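Local coordinates for hemolysin-related protein (PDB 6MLT) that serves as a secreted, calcium-binding protein of the Vibrio cholerae biofilm matrix and probably binds carbohydrate in promoting adhesion, at residues Val221-Val226 and Gly273-Ala278; Leu237-Pro242 and Ala254-Asp259; Ala324-Ile329 and Tyr368-Met373; Val412-Lys417 and Gln425-Gln430. One frame throughout, in Å; residues are numbered along the deposited sequence.

Contact 1 (Val221-Val226 and Gly273-Ala278); sequences VWFSSV and GGSVQA
Gln277 uses both ends of its amide to join two neighbouring beta-propeller blades. Its OE1 accepts a hydrogen bond from Ser225 OG at 2.8 Å, the hydroxyl oxygen sitting nearly in line with the C=O bond. Its NE2 donates to Phe223 O at 2.9 Å, and that oxygen lies close to the amide plane, although NE2 itself stands 45° above the carbonyl plane of Phe223. NE2 also bonds Ser240 OG on strand 236-241, next to strand 224-227 in the same blade, so the amide is gripped at both ends and its rotation is fixed. A bend at chi2 (72°) turns CD back toward the 221-226 segment. Backbone pairing adds one more bond, Phe223 N to Ser275 O at 2.8 Å.

Strands 224-227 and 277-279 each begin a four-stranded antiparallel sheet, and the touching parts run only 9° apart, as expected of innermost strands in successive blades. Arg604 ties them further by bonding Ser224 O and Gln277 O.

Packing centres on Phe223 and Val276, with Trp222 and Ser275 beside them. Phe223 CB rests on Val276 CG2 at 3.7 Å, while the Phe223 ring goes on to meet Tyr576 and Trp521. Ser275 OG is held by Lys475 O, and its CB lies 4.0 Å from Trp222 CB. At the edge of the Phe223 ring, close to its plane, CD2 comes within 3.3 Å of Ser275 O.

Contact 2 (Leu237-Pro242 and Ala254-Asp259); sequences LVVSVP and AVLEHD
A beta hairpin forms the middle of a propeller blade here: strands 236-241 and 252-256 are the second and third of its four, and Leu237, Val238 and Val239 pair antiparallel with Leu256, Val255 and Ala254. Leu237 and Leu256 make a hydrogen-bonded pair, with Leu256 N to Leu237 O short at 2.6 Å and Leu237 N to Leu256 O at 2.8 Å. Val239 and Ala254 repeat the pattern, the bond from Val239 N to Ala254 O measuring 2.9 Å. Between them Val238 and Val255 are a non-hydrogen-bonded pair, and the CA of each turns its hydrogen to a carbonyl oxygen across the way.

Leu237, Val239, Ala254 and Leu256 share one face of the sheet, where Leu237 and Val239 also pack against Phe199 of the preceding blade. Val239 divides its methyls: CG2 lies 3.9 Å from Ala254 CB, whereas CG1, anti to the carbonyl carbon (chi1 -58°), faces the diagonal neighbour Leu256. The Val239 and Leu256 side chains cross at about a right angle, with CG1 and CD1 4.2 Å apart. On the opposite face, Val238 CG2 and Val255 CG2 meet at the same separation, 4.2 Å.

Contact 3 (Ala324-Ile329 and Tyr368-Met373); sequences AVVDAI and YGVLEM
Val326 N reaches Val370 O at 3.3 Å in a weak hydrogen bond, the only one between the two segments, whose strand parts 326-329 and 370-373 run 74° apart. Strands 326-330 and 370-377 are in fact members of different four-stranded antiparallel sheets of the beta-prism lectin domain, and they meet where the faces of the prism converge. The chain turns a corner at Gly369 just before the second strand. Beside the bond, Val325 CA points its hydrogen at Leu371 O, 3.4 Å away. Each strand also carries a classic beta bulge beside the contact, Asp327 and Ala328 opposite Arg321, and Leu371 and Glu372 opposite Thr358.

Apolar side chains do the rest. Val325 CG1 lies 3.8 Å from Leu371 CD2, the two side chains meeting at a slant. Val326 sends its methyls to different partners: CG2 packs on Val370 CG1 at 3.9 Å, and CG1 faces the Met373 methyl at 4.2 Å. The bend at chi3 (-63°) puts Met373 CE in this place, where it also meets Ile329 CD1 tip to tip at 3.9 Å. Met410, from the third sheet, covers both Ile329 and Met373.

At the outer end Ala324 N and Val325 N bond a citrate, probably from the crystallisation liquor, which may mark a ligand pocket. With one long backbone bond and four methyl-to-methyl contacts, the two sheets are joined here mainly by apolar packing in the prism interior, not by strand pairing.

Contact 4 (Val412-Lys417 and Gln425-Gln430); sequences VWSKEK and QVNAVQ
Trp413 and Ala428 form a hydrogen-bonded antiparallel pair between strands 405-413 and 428-435, the two middle strands of one sheet of the beta-prism lectin domain. Among the backbone bonds, Trp413 N gives to Ala428 O at 3.0 Å. Coming back, Asn427 N makes a bond of 2.7 Å to Trp413 O, and Ala428 N adds a weak one to the same oxygen. Two residues thus face one, a classic beta bulge.

Side-chain polar bonds continue the contact from Ser414 to Lys415. Asn427 OD1 accepts Lys415 N at 2.7 Å in an almost straight bond (178°), while its ND2 bonds Tyr368 O, just before the chain corner at Gly369. Ser414 OG, anti to its own backbone N (chi1 -180°), donates to Gln425 O at 2.6 Å from 44° above that carbonyl plane. A water accepts from Gln425 N and lies near Lys415 O and Asn427 OD1, between the two backbones.

Apolar packing lies to either side of the pair. Val412, on the face with Val429, meets Val426 through CG1 to CG2 at 4.0 Å, the side chains crossing at about a right angle; Val412 also packs on Ile329 and Val429 on Val370, so this face looks into the prism. On the other face Trp413 CE3 comes 3.8 Å from Ala428 CB, and the indole continues toward Gln430. The Gln430 amide is held by Ser297 O and Asn411 ND2, and its OE1 sits at the indole edge, in the ring plane, 3.7 Å from Trp413 CH2.

Contacts 1 and 2 belong to the propeller and contacts 3 and 4 to the beta-prism, the nearest atoms of contacts 2 and 3 being about 31 Å apart. The touching residues of contact 2 are all buried, while contacts 1, 3 and 4 each include a partly exposed residue or two. Contact 2 holds a blade together by regular strand pairing; contact 1 links that blade to the next, and its strand 224-227 is the sheet neighbour of strand 236-241, joined through Ser225 O and Val238 N. In the prism, contact 4 lies within one sheet and is rich in polar bonds, whereas contact 3 joins two other sheets mostly by methyl packing. Val426 connects them, its backbone bonding both Val326 and Val370.

Contact 1 (Val221-Val226 and Gly273-Ala278)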
# COMPACT_ATOMS: atom_id res chain seq x y z
N VAL A 221 9.22 -17.80 -6.99
CA VAL A 221 8.96 -16.49 -6.40
C VAL A 221 7.62 -16.55 -5.68
O VAL A 221 6.60 -16.89 -6.29
CB VAL A 221 8.97 -15.38 -7.46
CG1 VAL A 221 8.68 -14.04 -6.82
CG2 VAL A 221 10.30 -15.34 -8.20
N TRP A 222 7.63 -16.23 -4.40
CA TRP A 222 6.45 -16.32 -3.55
C TRP A 222 5.79 -14.94 -3.48
O TRP A 222 5.58 -14.34 -4.55
CB TRP A 222 6.83 -16.94 -2.21
CG TRP A 222 6.88 -18.43 -2.25
CD1 TRP A 222 7.75 -19.21 -2.94
CD2 TRP A 222 6.00 -19.33 -1.55
NE1 TRP A 222 7.48 -20.54 -2.73
CE2 TRP A 222 6.41 -20.64 -1.87
CE3 TRP A 222 4.92 -19.15 -0.69
CZ2 TRP A 222 5.77 -21.77 -1.36
CZ3 TRP A 222 4.28 -20.28 -0.18
CH2 TRP A 222 4.71 -21.56 -0.52
N PHE A 223 5.47 -14.40 -2.31
CA PHE A 223 4.61 -13.24 -2.23
C PHE A 223 5.36 -11.96 -2.57
O PHE A 223 6.58 -11.86 -2.42
CB PHE A 223 3.99 -13.15 -0.83
CG PHE A 223 3.08 -14.31 -0.52
CD1 PHE A 223 1.79 -14.33 -1.01
CD2 PHE A 223 3.52 -15.38 0.24
CE1 PHE A 223 0.95 -15.41 -0.74
CE2 PHE A 223 2.69 -16.45 0.50
CZ PHE A 223 1.40 -16.46 0.01
N SER A 224 4.60 -10.99 -3.05
CA SER A 224 5.13 -9.72 -3.47
C SER A 224 4.30 -8.60 -2.88
O SER A 224 3.18 -8.80 -2.40
CB SER A 224 5.15 -9.61 -5.01
OG SER A 224 3.84 -9.72 -5.53
N SER A 225 4.90 -7.41 -2.89
CA SER A 225 4.29 -6.17 -2.44
C SER A 225 4.57 -5.12 -3.50
O SER A 225 5.61 -5.15 -4.16
CB SER A 225 4.89 -5.70 -1.10
OG SER A 225 4.78 -6.68 -0.09
N VAL A 226 3.65 -4.18 -3.65
CA VAL A 226 3.87 -3.02 -4.52
C VAL A 226 3.90 -1.79 -3.63
O VAL A 226 3.15 -1.69 -2.66
CB VAL A 226 2.78 -2.92 -5.61
CG1 VAL A 226 1.40 -2.77 -5.01
CG2 VAL A 226 3.09 -1.77 -6.56
N GLY A 273 15.96 -17.65 3.29
CA GLY A 273 14.53 -17.84 3.26
C GLY A 273 13.78 -16.52 3.13
O GLY A 273 14.32 -15.48 2.75
N GLY A 274 12.50 -16.59 3.48
CA GLY A 274 11.60 -15.46 3.36
C GLY A 274 10.63 -15.64 2.20
O GLY A 274 11.05 -15.80 1.06
N SER A 275 9.32 -15.63 2.49
CA SER A 275 8.30 -15.79 1.46
C SER A 275 7.43 -14.55 1.26
O SER A 275 6.73 -14.48 0.24
CB SER A 275 7.36 -16.96 1.80
OG SER A 275 6.37 -16.57 2.74
N VAL A 276 7.43 -13.61 2.20
CA VAL A 276 6.47 -12.52 2.20
C VAL A 276 7.07 -11.36 2.98
O VAL A 276 7.92 -11.56 3.86
CB VAL A 276 5.11 -12.98 2.80
CG1 VAL A 276 5.27 -13.37 4.27
CG2 VAL A 276 4.04 -11.90 2.65
N GLN A 277 6.63 -10.15 2.65
CA GLN A 277 7.09 -8.93 3.30
C GLN A 277 5.90 -8.05 3.63
O GLN A 277 4.81 -8.20 3.06
CB GLN A 277 8.05 -8.11 2.42
CG GLN A 277 8.72 -8.86 1.31
CD GLN A 277 7.78 -9.24 0.16
OE1 GLN A 277 6.75 -8.60 -0.08
NE2 GLN A 277 8.14 -10.28 -0.56
N ALA A 278 6.13 -7.13 4.56
CA ALA A 278 5.28 -5.97 4.76
C ALA A 278 6.09 -4.73 4.40
O ALA A 278 7.30 -4.68 4.65
CB ALA A 278 4.76 -5.89 6.20

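Contact 2 (Leu237-Pro242 and Ala254-Asp259)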
# COMPACT_ATOMS: atom_id res chain seq x y z
N LEU A 237 8.20 -3.09 -7.08
CA LEU A 237 7.71 -4.41 -6.72
C LEU A 237 8.74 -5.07 -5.81
O LEU A 237 9.92 -5.15 -6.17
CB LEU A 237 7.48 -5.23 -7.98
CG LEU A 237 6.68 -6.53 -7.93
CD1 LEU A 237 5.25 -6.27 -7.49
CD2 LEU A 237 6.71 -7.18 -9.31
N VAL A 238 8.30 -5.52 -4.64
CA VAL A 238 9.15 -6.26 -3.71
C VAL A 238 8.79 -7.73 -3.80
O VAL A 238 7.61 -8.09 -3.71
CB VAL A 238 8.97 -5.75 -2.26
CG1 VAL A 238 9.99 -6.40 -1.35
CG2 VAL A 238 9.08 -4.24 -2.21
N VAL A 239 9.79 -8.59 -3.97
CA VAL A 239 9.56 -10.02 -4.16
C VAL A 239 10.46 -10.82 -3.23
O VAL A 239 11.59 -10.42 -2.92
CB VAL A 239 9.80 -10.44 -5.63
CG1 VAL A 239 8.89 -9.65 -6.57
CG2 VAL A 239 11.26 -10.26 -6.03
N SER A 240 9.97 -11.99 -2.81
CA SER A 240 10.68 -12.91 -1.93
C SER A 240 10.81 -14.27 -2.60
O SER A 240 9.84 -14.80 -3.14
CB SER A 240 9.95 -13.08 -0.59
OG SER A 240 10.04 -11.92 0.22
N VAL A 241 12.01 -14.84 -2.54
CA VAL A 241 12.27 -16.22 -2.96
C VAL A 241 12.74 -16.99 -1.73
O VAL A 241 13.88 -16.78 -1.29
CB VAL A 241 13.33 -16.27 -4.08
CG1 VAL A 241 13.60 -17.72 -4.50
CG2 VAL A 241 12.88 -15.44 -5.28
N PRO A 242 11.93 -17.87 -1.16
CA PRO A 242 12.35 -18.52 0.10
C PRO A 242 13.31 -19.68 -0.10
O PRO A 242 14.15 -19.95 0.77
CB PRO A 242 11.02 -19.00 0.69
CG PRO A 242 10.09 -19.15 -0.47
CD PRO A 242 10.51 -18.09 -1.46
N ALA A 254 14.18 -8.96 -3.17
CA ALA A 254 14.57 -8.06 -4.25
C ALA A 254 13.50 -7.01 -4.44
O ALA A 254 12.31 -7.23 -4.17
CB ALA A 254 14.81 -8.82 -5.56
N VAL A 255 13.93 -5.84 -4.90
CA VAL A 255 13.04 -4.77 -5.32
C VAL A 255 13.22 -4.60 -6.82
O VAL A 255 14.34 -4.36 -7.30
CB VAL A 255 13.32 -3.46 -4.58
CG1 VAL A 255 12.43 -2.35 -5.10
CG2 VAL A 255 13.12 -3.65 -3.08
N LEU A 256 12.12 -4.71 -7.55
CA LEU A 256 12.12 -4.58 -9.00
C LEU A 256 11.42 -3.29 -9.39
O LEU A 256 10.48 -2.85 -8.73
CB LEU A 256 11.41 -5.76 -9.65
CG LEU A 256 11.83 -7.15 -9.19
CD1 LEU A 256 10.99 -8.20 -9.87
CD2 LEU A 256 13.31 -7.37 -9.47
N GLU A 257 11.91 -2.69 -10.48
CA GLU A 257 11.23 -1.57 -11.10
C GLU A 257 10.04 -2.08 -11.91
O GLU A 257 9.87 -3.28 -12.13
CB GLU A 257 12.19 -0.80 -12.01
CG GLU A 257 13.51 -0.39 -11.34
CD GLU A 257 13.33 0.72 -10.31
OE1 GLU A 257 12.21 1.26 -10.19
OE2 GLU A 257 14.32 1.05 -9.62
N HIS A 258 9.21 -1.14 -12.38
CA HIS A 258 7.98 -1.51 -13.07
C HIS A 258 8.25 -2.30 -14.35
O HIS A 258 7.36 -3.02 -14.82
CB HIS A 258 7.17 -0.26 -13.41
CG HIS A 258 7.78 0.58 -14.48
ND1 HIS A 258 8.85 1.42 -14.25
CD2 HIS A 258 7.49 0.70 -15.80
CE1 HIS A 258 9.18 2.03 -15.38
NE2 HIS A 258 8.37 1.60 -16.34
N ASP A 259 9.44 -2.18 -14.94
CA ASP A 259 9.78 -2.91 -16.15
C ASP A 259 10.52 -4.21 -15.85
O ASP A 259 11.04 -4.84 -16.78
CB ASP A 259 10.62 -2.04 -17.08
CG ASP A 259 11.96 -1.65 -16.48
OD1 ASP A 259 12.25 -2.06 -15.34
OD2 ASP A 259 12.72 -0.92 -17.15

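Contact 3 (Ala324-Ile329 and Tyr368-Met373)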
# COMPACT_ATOMS: atom_id res chain seq x y z
N ALA A 324 5.12 39.62 -24.23
CA ALA A 324 6.13 40.64 -24.01
C ALA A 324 6.53 40.72 -22.54
O ALA A 324 7.67 41.05 -22.22
CB ALA A 324 5.61 42.00 -24.49
N VAL A 325 5.59 40.43 -21.64
CA VAL A 325 5.82 40.51 -20.21
C VAL A 325 5.23 39.26 -19.56
O VAL A 325 4.69 38.38 -20.24
CB VAL A 325 5.23 41.80 -19.59
CG1 VAL A 325 5.88 43.03 -20.23
CG2 VAL A 325 3.70 41.85 -19.75
N VAL A 326 5.37 39.16 -18.24
CA VAL A 326 4.87 38.02 -17.49
C VAL A 326 3.43 38.33 -17.07
O VAL A 326 3.19 39.24 -16.27
CB VAL A 326 5.75 37.71 -16.27
CG1 VAL A 326 5.19 36.55 -15.48
CG2 VAL A 326 7.17 37.39 -16.71
N ASP A 327 2.48 37.58 -17.61
CA ASP A 327 1.07 37.91 -17.48
C ASP A 327 0.37 37.17 -16.35
O ASP A 327 -0.46 37.77 -15.66
CB ASP A 327 0.35 37.63 -18.80
CG ASP A 327 0.90 38.48 -19.92
OD1 ASP A 327 0.90 39.72 -19.76
OD2 ASP A 327 1.37 37.92 -20.92
N ALA A 328 0.68 35.90 -16.13
CA ALA A 328 -0.01 35.15 -15.09
C ALA A 328 0.83 33.95 -14.68
O ALA A 328 1.61 33.41 -15.48
CB ALA A 328 -1.40 34.69 -15.54
N ILE A 329 0.67 33.55 -13.43
CA ILE A 329 1.39 32.42 -12.86
C ILE A 329 0.40 31.58 -12.06
O ILE A 329 -0.42 32.13 -11.32
CB ILE A 329 2.56 32.88 -11.96
CG1 ILE A 329 3.56 33.69 -12.77
CG2 ILE A 329 3.24 31.68 -11.31
CD1 ILE A 329 4.60 34.40 -11.92
N TYR A 368 3.99 49.47 -14.29
CA TYR A 368 5.14 48.89 -13.62
C TYR A 368 4.85 47.44 -13.24
O TYR A 368 3.84 47.17 -12.57
CB TYR A 368 5.51 49.69 -12.38
CG TYR A 368 6.04 51.08 -12.67
CD1 TYR A 368 5.18 52.16 -12.81
CD2 TYR A 368 7.40 51.30 -12.80
CE1 TYR A 368 5.67 53.43 -13.08
CE2 TYR A 368 7.90 52.57 -13.06
CZ TYR A 368 7.03 53.62 -13.20
OH TYR A 368 7.52 54.88 -13.46
N GLY A 369 5.73 46.53 -13.62
CA GLY A 369 5.51 45.14 -13.27
C GLY A 369 6.70 44.27 -13.62
O GLY A 369 7.80 44.76 -13.89
N VAL A 370 6.47 42.97 -13.59
CA VAL A 370 7.50 41.99 -13.94
C VAL A 370 7.51 41.82 -15.45
O VAL A 370 6.51 41.40 -16.05
CB VAL A 370 7.26 40.65 -13.22
CG1 VAL A 370 8.27 39.61 -13.67
CG2 VAL A 370 7.34 40.86 -11.71
N LEU A 371 8.65 42.13 -16.07
CA LEU A 371 8.82 42.09 -17.52
C LEU A 371 9.37 40.76 -17.99
O LEU A 371 8.98 40.27 -19.05
CB LEU A 371 9.74 43.23 -17.96
CG LEU A 371 9.38 44.61 -17.40
CD1 LEU A 371 10.44 45.63 -17.79
CD2 LEU A 371 8.00 45.06 -17.87
N GLU A 372 10.27 40.16 -17.22
CA GLU A 372 10.90 38.92 -17.63
C GLU A 372 11.38 38.15 -16.41
O GLU A 372 11.79 38.75 -15.40
CB GLU A 372 12.08 39.16 -18.59
CG GLU A 372 12.65 37.88 -19.19
CD GLU A 372 14.04 38.06 -19.75
OE1 GLU A 372 14.17 38.62 -20.86
OE2 GLU A 372 15.00 37.64 -19.08
N MET A 373 11.33 36.83 -16.51
CA MET A 373 12.00 35.94 -15.58
C MET A 373 12.80 34.94 -16.39
O MET A 373 12.31 34.41 -17.38
CB MET A 373 11.01 35.23 -14.65
CG MET A 373 10.24 36.18 -13.75
SD MET A 373 9.28 35.29 -12.51
CE MET A 373 8.14 34.37 -13.53

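Contact 4 (Val412-Lys417 and Gln425-Gln430)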
# COMPACT_ATOMS: atom_id res chain seq x y z
N VAL A 412 2.62 35.86 -5.66
CA VAL A 412 2.36 36.58 -6.90
C VAL A 412 1.44 37.76 -6.59
O VAL A 412 0.42 37.59 -5.92
CB VAL A 412 1.73 35.66 -7.96
CG1 VAL A 412 1.48 36.42 -9.26
CG2 VAL A 412 2.63 34.45 -8.21
N TRP A 413 1.83 38.94 -7.05
CA TRP A 413 1.01 40.15 -6.95
C TRP A 413 0.57 40.55 -8.34
O TRP A 413 1.40 40.69 -9.25
CB TRP A 413 1.80 41.31 -6.33
CG TRP A 413 2.13 41.22 -4.86
CD1 TRP A 413 1.57 41.95 -3.85
CD2 TRP A 413 3.12 40.39 -4.25
NE1 TRP A 413 2.14 41.62 -2.65
CE2 TRP A 413 3.10 40.67 -2.87
CE3 TRP A 413 4.03 39.44 -4.73
CZ2 TRP A 413 3.94 40.02 -1.96
CZ3 TRP A 413 4.86 38.81 -3.84
CH2 TRP A 413 4.81 39.09 -2.47
N SER A 414 -0.73 40.77 -8.52
CA SER A 414 -1.26 41.28 -9.78
C SER A 414 -2.34 42.31 -9.49
O SER A 414 -3.34 41.99 -8.85
CB SER A 414 -1.83 40.16 -10.65
OG SER A 414 -2.34 40.68 -11.88
N LYS A 415 -2.13 43.53 -9.97
CA LYS A 415 -3.10 44.60 -9.79
C LYS A 415 -4.26 44.46 -10.77
O LYS A 415 -4.06 44.18 -11.96
CB LYS A 415 -2.42 45.95 -9.98
CG LYS A 415 -3.34 47.15 -9.77
CD LYS A 415 -2.60 48.46 -9.99
CE LYS A 415 -3.52 49.66 -9.89
NZ LYS A 415 -2.76 50.94 -9.95
N GLU A 416 -5.48 44.66 -10.27
CA GLU A 416 -6.68 44.61 -11.08
C GLU A 416 -7.32 45.97 -11.32
O GLU A 416 -7.90 46.18 -12.39
CB GLU A 416 -7.73 43.70 -10.43
CG GLU A 416 -7.30 42.26 -10.26
CD GLU A 416 -8.39 41.40 -9.65
OE1 GLU A 416 -9.48 41.94 -9.36
OE2 GLU A 416 -8.16 40.18 -9.46
N LYS A 417 -7.22 46.89 -10.37
CA LYS A 417 -7.99 48.13 -10.42
C LYS A 417 -7.72 48.91 -11.70
O LYS A 417 -6.57 49.19 -12.03
CB LYS A 417 -7.67 48.99 -9.19
N GLN A 425 -1.24 42.01 -15.48
CA GLN A 425 -0.02 41.21 -15.54
C GLN A 425 0.48 40.94 -14.13
O GLN A 425 -0.12 41.38 -13.14
CB GLN A 425 1.06 41.90 -16.38
CG GLN A 425 1.62 43.18 -15.77
CD GLN A 425 2.98 43.55 -16.35
OE1 GLN A 425 4.00 42.94 -16.02
NE2 GLN A 425 2.98 44.52 -17.25
N VAL A 426 1.58 40.20 -14.04
CA VAL A 426 2.26 40.00 -12.76
C VAL A 426 3.07 41.25 -12.44
O VAL A 426 3.98 41.63 -13.19
CB VAL A 426 3.15 38.75 -12.80
CG1 VAL A 426 3.97 38.64 -11.54
CG2 VAL A 426 2.29 37.51 -12.99
N ASN A 427 2.75 41.89 -11.31
CA ASN A 427 3.42 43.13 -10.94
C ASN A 427 4.53 42.93 -9.92
O ASN A 427 5.45 43.76 -9.86
CB ASN A 427 2.39 44.12 -10.40
CG ASN A 427 1.33 44.47 -11.43
OD1 ASN A 427 0.19 43.99 -11.37
ND2 ASN A 427 1.70 45.29 -12.40
N ALA A 428 4.49 41.86 -9.13
CA ALA A 428 5.60 41.52 -8.25
C ALA A 428 5.62 40.02 -8.03
O ALA A 428 4.59 39.34 -8.14
CB ALA A 428 5.50 42.24 -6.90
N VAL A 429 6.80 39.50 -7.69
CA VAL A 429 6.97 38.08 -7.42
C VAL A 429 7.93 37.89 -6.25
O VAL A 429 8.76 38.74 -5.94
CB VAL A 429 7.50 37.29 -8.64
CG1 VAL A 429 6.50 37.31 -9.76
CG2 VAL A 429 8.84 37.86 -9.10
N GLN A 430 7.79 36.73 -5.62
CA GLN A 430 8.65 36.31 -4.52
C GLN A 430 8.72 34.80 -4.55
O GLN A 430 7.70 34.13 -4.77
CB GLN A 430 8.10 36.81 -3.17
CG GLN A 430 8.85 36.33 -1.95
CD GLN A 430 8.27 36.89 -0.67
OE1 GLN A 430 7.05 36.92 -0.49
NE2 GLN A 430 9.13 37.38 0.22
O HOH W 1 -1.70 44.03 -13.41